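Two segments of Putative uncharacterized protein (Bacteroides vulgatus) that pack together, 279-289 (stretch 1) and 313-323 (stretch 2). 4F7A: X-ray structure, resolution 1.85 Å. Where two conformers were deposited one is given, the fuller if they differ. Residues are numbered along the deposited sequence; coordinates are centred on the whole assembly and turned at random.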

ATOM      1  N   ILE A 279      19.741   0.417  -0.305  1.00 14.31           N
ATOM      2  CA  ILE A 279      19.747   0.109  -1.736  1.00 13.41           C
ATOM      3  C   ILE A 279      20.118  -1.375  -2.014  1.00 13.47           C
ATOM      4  O   ILE A 279      19.458  -2.041  -2.810  1.00 13.27           O
ATOM      5  CB  ILE A 279      20.632   1.110  -2.537  1.00 14.35           C
ATOM      6  CG1 ILE A 279      20.316   1.023  -4.038  1.00 14.70           C
ATOM      7  CG2 ILE A 279      22.114   0.902  -2.267  1.00 11.40           C
ATOM      8  CD1 ILE A 279      20.920   2.167  -4.901  1.00 13.56           C
ATOM      9  N   SER A 280      21.143  -1.893  -1.344  1.00 13.33           N
ATOM     10  CA  SER A 280      21.637  -3.255  -1.627  1.00 13.86           C
ATOM     11  C   SER A 280      20.825  -4.301  -0.861  1.00 14.44           C
ATOM     12  O   SER A 280      20.923  -5.490  -1.126  1.00 12.47           O
ATOM     13  CB  SER A 280      23.123  -3.415  -1.274  1.00 16.55           C
ATOM     14  OG  SER A 280      23.365  -3.360   0.122  1.00 19.32           O
ATOM     15  N   ILE A 281      20.026  -3.836   0.097  1.00 11.50           N
ATOM     16  CA  ILE A 281      19.083  -4.695   0.822  1.00 12.54           C
ATOM     17  C   ILE A 281      17.829  -4.944  -0.013  1.00 13.65           C
ATOM     18  O   ILE A 281      17.349  -6.080  -0.142  1.00 12.09           O
ATOM     19  CB  ILE A 281      18.698  -4.093   2.183  1.00 12.22           C
ATOM     20  CG1 ILE A 281      19.944  -3.910   3.061  1.00 16.11           C
ATOM     21  CG2 ILE A 281      17.660  -5.011   2.906  1.00  8.52           C
ATOM     22  CD1 ILE A 281      19.664  -3.067   4.386  1.00 14.19           C
ATOM     23  N   TYR A 282      17.343  -3.881  -0.635  1.00 13.68           N
ATOM     24  CA  TYR A 282      16.182  -3.972  -1.504  1.00 13.82           C
ATOM     25  C   TYR A 282      16.465  -4.632  -2.869  1.00 11.76           C
ATOM     26  O   TYR A 282      15.650  -5.419  -3.346  1.00 10.92           O
ATOM     27  CB  TYR A 282      15.626  -2.581  -1.762  1.00 12.04           C
ATOM     28  CG  TYR A 282      14.933  -1.852  -0.604  1.00 11.55           C
ATOM     29  CD1 TYR A 282      15.084  -2.241   0.725  1.00  9.32           C
ATOM     30  CD2 TYR A 282      14.204  -0.690  -0.853  1.00 10.99           C
ATOM     31  CE1 TYR A 282      14.457  -1.556   1.759  1.00 12.68           C
ATOM     32  CE2 TYR A 282      13.605   0.014   0.174  1.00  9.97           C
ATOM     33  CZ  TYR A 282      13.709  -0.434   1.481  1.00 12.45           C
ATOM     34  OH  TYR A 282      13.104   0.256   2.506  1.00 11.37           O
ATOM     35  N   TYR A 283      17.571  -4.255  -3.496  1.00 11.35           N
ATOM     36  CA  TYR A 283      17.881  -4.655  -4.866  1.00 13.26           C
ATOM     37  C   TYR A 283      19.328  -5.130  -4.998  1.00 14.51           C
ATOM     38  O   TYR A 283      20.141  -4.999  -4.075  1.00 15.29           O
ATOM     39  CB  TYR A 283      17.629  -3.499  -5.835  1.00 14.17           C
ATOM     40  CG  TYR A 283      16.184  -3.008  -5.837  1.00 11.97           C
ATOM     41  CD1 TYR A 283      15.216  -3.630  -6.612  1.00 10.37           C
ATOM     42  CD2 TYR A 283      15.802  -1.926  -5.066  1.00 11.86           C
ATOM     43  CE1 TYR A 283      13.882  -3.191  -6.588  1.00 13.66           C
ATOM     44  CE2 TYR A 283      14.481  -1.457  -5.068  1.00 12.30           C
ATOM     45  CZ  TYR A 283      13.536  -2.086  -5.824  1.00 13.47           C
ATOM     46  OH  TYR A 283      12.236  -1.608  -5.817  1.00 12.22           O
ATOM     47  N   ASN A 284      19.631  -5.681  -6.164  1.00 13.59           N
ATOM     48  CA  ASN A 284      20.982  -6.108  -6.530  1.00 14.06           C
ATOM     49  C   ASN A 284      21.501  -5.190  -7.636  1.00 16.99           C
ATOM     50  O   ASN A 284      20.703  -4.639  -8.405  1.00 16.16           O
ATOM     51  CB  ASN A 284      20.968  -7.538  -7.071  1.00 14.22           C
ATOM     52  CG  ASN A 284      20.668  -8.595  -5.998  1.00 19.44           C
ATOM     53  OD1 ASN A 284      20.783  -8.334  -4.804  1.00 20.90           O
ATOM     54  ND2 ASN A 284      20.274  -9.797  -6.440  1.00 18.14           N
ATOM     55  N   PRO A 285      22.833  -5.049  -7.753  1.00 14.69           N
ATOM     56  CA  PRO A 285      23.361  -4.305  -8.881  1.00 16.21           C
ATOM     57  C   PRO A 285      22.947  -4.905 -10.213  1.00 14.70           C
ATOM     58  O   PRO A 285      22.700  -6.108 -10.313  1.00 15.21           O
ATOM     59  CB  PRO A 285      24.881  -4.416  -8.708  1.00 17.60           C
ATOM     60  CG  PRO A 285      25.089  -4.734  -7.246  1.00 22.37           C
ATOM     61  CD  PRO A 285      23.892  -5.537  -6.846  1.00 18.16           C
ATOM     62  N   ALA A 286      22.886  -4.061 -11.233  1.00 14.98           N
ATOM     63  CA  ALA A 286      22.598  -4.489 -12.587  1.00 14.04           C
ATOM     64  C   ALA A 286      23.605  -5.533 -13.088  1.00 15.36           C
ATOM     65  O   ALA A 286      24.763  -5.552 -12.632  1.00 16.22           O
ATOM     66  CB  ALA A 286      22.618  -3.256 -13.522  1.00 14.73           C
ATOM     67  N   THR A 287      23.164  -6.387 -14.009  1.00 16.24           N
ATOM     68  CA  THR A 287      24.071  -7.324 -14.691  1.00 19.85           C
ATOM     69  C   THR A 287      24.494  -6.831 -16.095  1.00 20.38           C
ATOM     70  O   THR A 287      25.254  -7.518 -16.811  1.00 19.88           O
ATOM     71  CB  THR A 287      23.446  -8.726 -14.803  1.00 21.82           C
ATOM     72  OG1 THR A 287      22.145  -8.616 -15.377  1.00 17.94           O
ATOM     73  CG2 THR A 287      23.361  -9.422 -13.399  1.00 22.65           C
ATOM     74  N   LEU A 288      24.036  -5.645 -16.484  1.00 18.56           N
ATOM     75  CA  LEU A 288      24.391  -5.061 -17.794  1.00 20.67           C
ATOM     76  C   LEU A 288      25.885  -4.821 -17.862  1.00 20.77           C
ATOM     77  O   LEU A 288      26.456  -4.208 -16.970  1.00 20.36           O
ATOM     78  CB  LEU A 288      23.639  -3.726 -18.031  1.00 20.54           C
ATOM     79  CG  LEU A 288      23.809  -2.988 -19.382  1.00 25.28           C
ATOM     80  CD1 LEU A 288      23.266  -3.807 -20.568  1.00 21.00           C
ATOM     81  CD2 LEU A 288      23.128  -1.635 -19.323  1.00 21.46           C
ATOM     82  N   ALA A 289      26.515  -5.290 -18.943  1.00 22.45           N
ATOM     83  CA  ALA A 289      27.946  -5.140 -19.129  1.00 22.81           C
ATOM     84  C   ALA A 289      28.354  -3.673 -19.027  1.00 22.71           C
ATOM     85  O   ALA A 289      27.667  -2.810 -19.557  1.00 24.24           O
ATOM     86  CB  ALA A 289      28.395  -5.736 -20.495  1.00 26.82           C
ATOM     87  N   GLN A 313      16.203  -6.311 -19.403  1.00 17.55           N
ATOM     88  CA  GLN A 313      16.433  -7.580 -18.725  1.00 17.88           C
ATOM     89  C   GLN A 313      17.727  -7.655 -17.892  1.00 17.31           C
ATOM     90  O   GLN A 313      17.841  -8.506 -17.003  1.00 16.85           O
ATOM     91  CB  GLN A 313      16.378  -8.659 -19.816  1.00 22.13           C
ATOM     92  CG  GLN A 313      17.005  -9.960 -19.586  1.00 34.31           C
ATOM     93  CD  GLN A 313      16.961 -10.733 -20.889  1.00 44.14           C
ATOM     94  OE1 GLN A 313      17.963 -10.840 -21.603  1.00 48.44           O
ATOM     95  NE2 GLN A 313      15.771 -11.165 -21.259  1.00 35.02           N
ATOM     96  N   SER A 314      18.691  -6.778 -18.161  1.00 16.34           N
ATOM     97  CA  SER A 314      19.929  -6.720 -17.369  1.00 17.69           C
ATOM     98  C   SER A 314      20.008  -5.552 -16.382  1.00 14.42           C
ATOM     99  O   SER A 314      21.064  -5.299 -15.789  1.00 15.71           O
ATOM    100  CB  SER A 314      21.133  -6.730 -18.311  1.00 19.51           C
ATOM    101  OG  SER A 314      21.093  -7.938 -19.052  1.00 25.47           O
ATOM    102  N   TYR A 315      18.884  -4.866 -16.182  1.00 14.64           N
ATOM    103  CA  TYR A 315      18.763  -3.857 -15.108  1.00 14.29           C
ATOM    104  C   TYR A 315      18.703  -4.512 -13.724  1.00 14.76           C
ATOM    105  O   TYR A 315      18.718  -5.751 -13.594  1.00 14.68           O
ATOM    106  CB  TYR A 315      17.564  -2.926 -15.373  1.00 12.19           C
ATOM    107  CG  TYR A 315      17.884  -1.749 -16.284  1.00 11.35           C
ATOM    108  CD1 TYR A 315      18.784  -1.862 -17.351  1.00 14.73           C
ATOM    109  CD2 TYR A 315      17.279  -0.518 -16.085  1.00 13.38           C
ATOM    110  CE1 TYR A 315      19.069  -0.770 -18.189  1.00 14.16           C
ATOM    111  CE2 TYR A 315      17.531   0.545 -16.909  1.00 13.11           C
ATOM    112  CZ  TYR A 315      18.440   0.444 -17.942  1.00 14.77           C
ATOM    113  OH  TYR A 315      18.690   1.551 -18.732  1.00 16.12           O
ATOM    114  N   SER A 316      18.685  -3.692 -12.678  1.00 14.23           N
ATOM    115  CA  SER A 316      18.733  -4.211 -11.314  1.00 14.10           C
ATOM    116  C   SER A 316      17.476  -5.013 -10.960  1.00 14.82           C
ATOM    117  O   SER A 316      16.362  -4.600 -11.261  1.00 14.29           O
ATOM    118  CB  SER A 316      18.911  -3.092 -10.301  1.00 13.43           C
ATOM    119  OG  SER A 316      20.216  -2.553 -10.360  1.00 13.14           O
ATOM    120  N   PHE A 317      17.700  -6.155 -10.309  1.00 12.05           N
ATOM    121  CA  PHE A 317      16.646  -7.051  -9.909  1.00 13.36           C
ATOM    122  C   PHE A 317      16.469  -6.926  -8.415  1.00 12.09           C
ATOM    123  O   PHE A 317      17.383  -6.498  -7.722  1.00 13.18           O
ATOM    124  CB  PHE A 317      17.033  -8.503 -10.268  1.00 13.85           C
ATOM    125  CG  PHE A 317      15.853  -9.431 -10.364  1.00 12.50           C
ATOM    126  CD1 PHE A 317      14.972  -9.314 -11.406  1.00 14.52           C
ATOM    127  CD2 PHE A 317      15.632 -10.421  -9.412  1.00 17.09           C
ATOM    128  CE1 PHE A 317      13.866 -10.154 -11.516  1.00 18.29           C
ATOM    129  CE2 PHE A 317      14.533 -11.278  -9.528  1.00 15.46           C
ATOM    130  CZ  PHE A 317      13.653 -11.137 -10.579  1.00 16.18           C
ATOM    131  N   ILE A 318      15.299  -7.321  -7.925  1.00 10.51           N
ATOM    132  CA  ILE A 318      15.054  -7.421  -6.509  1.00 10.51           C
ATOM    133  C   ILE A 318      16.081  -8.332  -5.852  1.00 11.87           C
ATOM    134  O   ILE A 318      16.589  -9.269  -6.464  1.00 13.39           O
ATOM    135  CB  ILE A 318      13.615  -7.927  -6.202  1.00 11.93           C
ATOM    136  CG1 ILE A 318      13.163  -7.474  -4.819  1.00 13.44           C
ATOM    137  CG2 ILE A 318      13.501  -9.478  -6.377  1.00 10.36           C
ATOM    138  CD1 ILE A 318      11.654  -7.753  -4.529  1.00  9.40           C
ATOM    139  N   ASN A 319      16.413  -8.016  -4.612  1.00 11.79           N
ATOM    140  CA  ASN A 319      17.262  -8.878  -3.782  1.00 11.84           C
ATOM    141  C   ASN A 319      16.467 -10.072  -3.234  1.00 12.87           C
ATOM    142  O   ASN A 319      15.606  -9.921  -2.344  1.00 14.28           O
ATOM    143  CB  ASN A 319      17.856  -8.063  -2.626  1.00 11.70           C
ATOM    144  CG  ASN A 319      18.871  -8.846  -1.814  1.00 16.76           C
ATOM    145  OD1 ASN A 319      18.760 -10.065  -1.717  1.00 17.87           O
ATOM    146  ND2 ASN A 319      19.859  -8.138  -1.196  1.00 13.01           N
ATOM    147  N   THR A 320      16.760 -11.250  -3.762  1.00 13.73           N
ATOM    148  CA  THR A 320      15.995 -12.456  -3.448  1.00 15.49           C
ATOM    149  C   THR A 320      16.525 -13.199  -2.215  1.00 17.40           C
ATOM    150  O   THR A 320      16.028 -14.274  -1.897  1.00 17.68           O
ATOM    151  CB  THR A 320      15.902 -13.410  -4.670  1.00 16.96           C
ATOM    152  OG1 THR A 320      17.216 -13.685  -5.189  1.00 15.10           O
ATOM    153  CG2 THR A 320      15.042 -12.759  -5.767  1.00 16.86           C
ATOM    154  N   GLN A 321      17.547 -12.658  -1.552  1.00 16.01           N
ATOM    155  CA  GLN A 321      17.905 -13.088  -0.194  0.50 15.36           C
ATOM    156  C   GLN A 321      17.033 -12.332   0.790  1.00 14.67           C
ATOM    157  O   GLN A 321      16.630 -12.867   1.809  1.00 15.72           O
ATOM    158  CB  GLN A 321      19.388 -12.828   0.136  0.50 16.21           C
ATOM    159  CG  GLN A 321      20.356 -13.791  -0.537  0.50 24.85           C
ATOM    160  CD  GLN A 321      21.817 -13.446  -0.266  0.50 31.00           C
ATOM    161  OE1 GLN A 321      22.144 -12.330   0.149  0.50 36.89           O
ATOM    162  NE2 GLN A 321      22.700 -14.409  -0.502  0.50 29.44           N
ATOM    163  N   THR A 322      16.736 -11.072   0.477  1.00 15.39           N
ATOM    164  CA  THR A 322      15.870 -10.245   1.321  1.00 14.97           C
ATOM    165  C   THR A 322      14.400 -10.660   1.220  1.00 15.20           C
ATOM    166  O   THR A 322      13.707 -10.806   2.241  1.00 14.86           O
ATOM    167  CB  THR A 322      16.007  -8.782   0.933  1.00 17.00           C
ATOM    168  OG1 THR A 322      17.377  -8.415   1.082  1.00 14.10           O
ATOM    169  CG2 THR A 322      15.128  -7.872   1.814  1.00  9.52           C
ATOM    170  N   ILE A 323      13.921 -10.853  -0.007  1.00 15.26           N
ATOM    171  CA  ILE A 323      12.530 -11.245  -0.236  1.00 15.02           C
ATOM    172  C   ILE A 323      12.500 -12.728  -0.697  1.00 16.72           C
ATOM    173  O   ILE A 323      12.933 -13.063  -1.815  1.00 15.87           O
ATOM    174  CB  ILE A 323      11.850 -10.313  -1.252  1.00 15.37           C
ATOM    175  CG1 ILE A 323      11.843  -8.844  -0.758  1.00 14.91           C
ATOM    176  CG2 ILE A 323      10.382 -10.785  -1.540  1.00 14.04           C
ATOM    177  CD1 ILE A 323      11.140  -8.580   0.578  1.00 14.37           C
TER
HETATM  178  O   HOH W   1      19.739 -11.750  -4.343  1.00 32.64           O
HETATM  179  O   HOH W   2      21.437 -10.671  -3.024  1.00 34.29           O
HETATM  180  O   HOH W   3      20.315  -7.554 -10.816  1.00 13.97           O
HETATM  181  O   HOH W   4      20.089  -8.028 -13.550  1.00 17.43           O
HETATM  182  O   HOH W   5      21.871 -10.239 -17.203  1.00 40.31           O

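The two stretches run antiparallel, Ile281 lying near Thr322 and Leu288 near Ser314, and polar groups, mostly of the backbone, dominate their contact. At its centre Tyr283 and Ile318 form a single beta bridge. Asn319 N donates to Tyr282 O (3.0 Å, nearly linear at 172°) and Asn284 N donates to Phe317 O (2.9 Å), so the two hydrogen bonds flank the bridged pair.

The last turn of the helix leaves carbonyls without a following turn to satisfy them, and stretch 2 supplies donors instead. Asn319 ND2 reaches Ser280 O at 2.9 Å, and Thr322 OG1 donates to Ile281 O at a short 2.6 Å. With the bond to Tyr282 O, three successive carbonyls are thus satisfied from stretch 2. The amide of Asn319 is used at both ends: while ND2 crosses the contact, OD1 accepts from Gln321 N (2.9 Å) and Thr322 N (3.2 Å) in its own stretch, holding the local turn that presents Thr322.

Beyond the bridge, Ser316 OG makes a weak bond to Asn284 O (2.9 Å). Ala286 N lies 3.2 Å from Ser316 OG, but the angle is too poor for a hydrogen bond. Ser314 O accepts from two consecutive amides, Thr287 N at 3.0 Å and, weakly, Leu288 N at 3.1 Å; the N-H...O angles are 131° and 126°, both well short of linear.

Waters serve groups that do not meet directly. Water 3 accepts from Phe317 N and donates to Pro285 O, water 4 joins Tyr315 O to Thr287 OG1, and water 1 accepts from both Asn284 ND2 and Thr320 N. Water 2 donates to Asn284 OD1 and, weakly, to Asn319 OD1. Apolar side-chain packing is slight, with Leu288 CD2 4.3 Å from Tyr315 CE1.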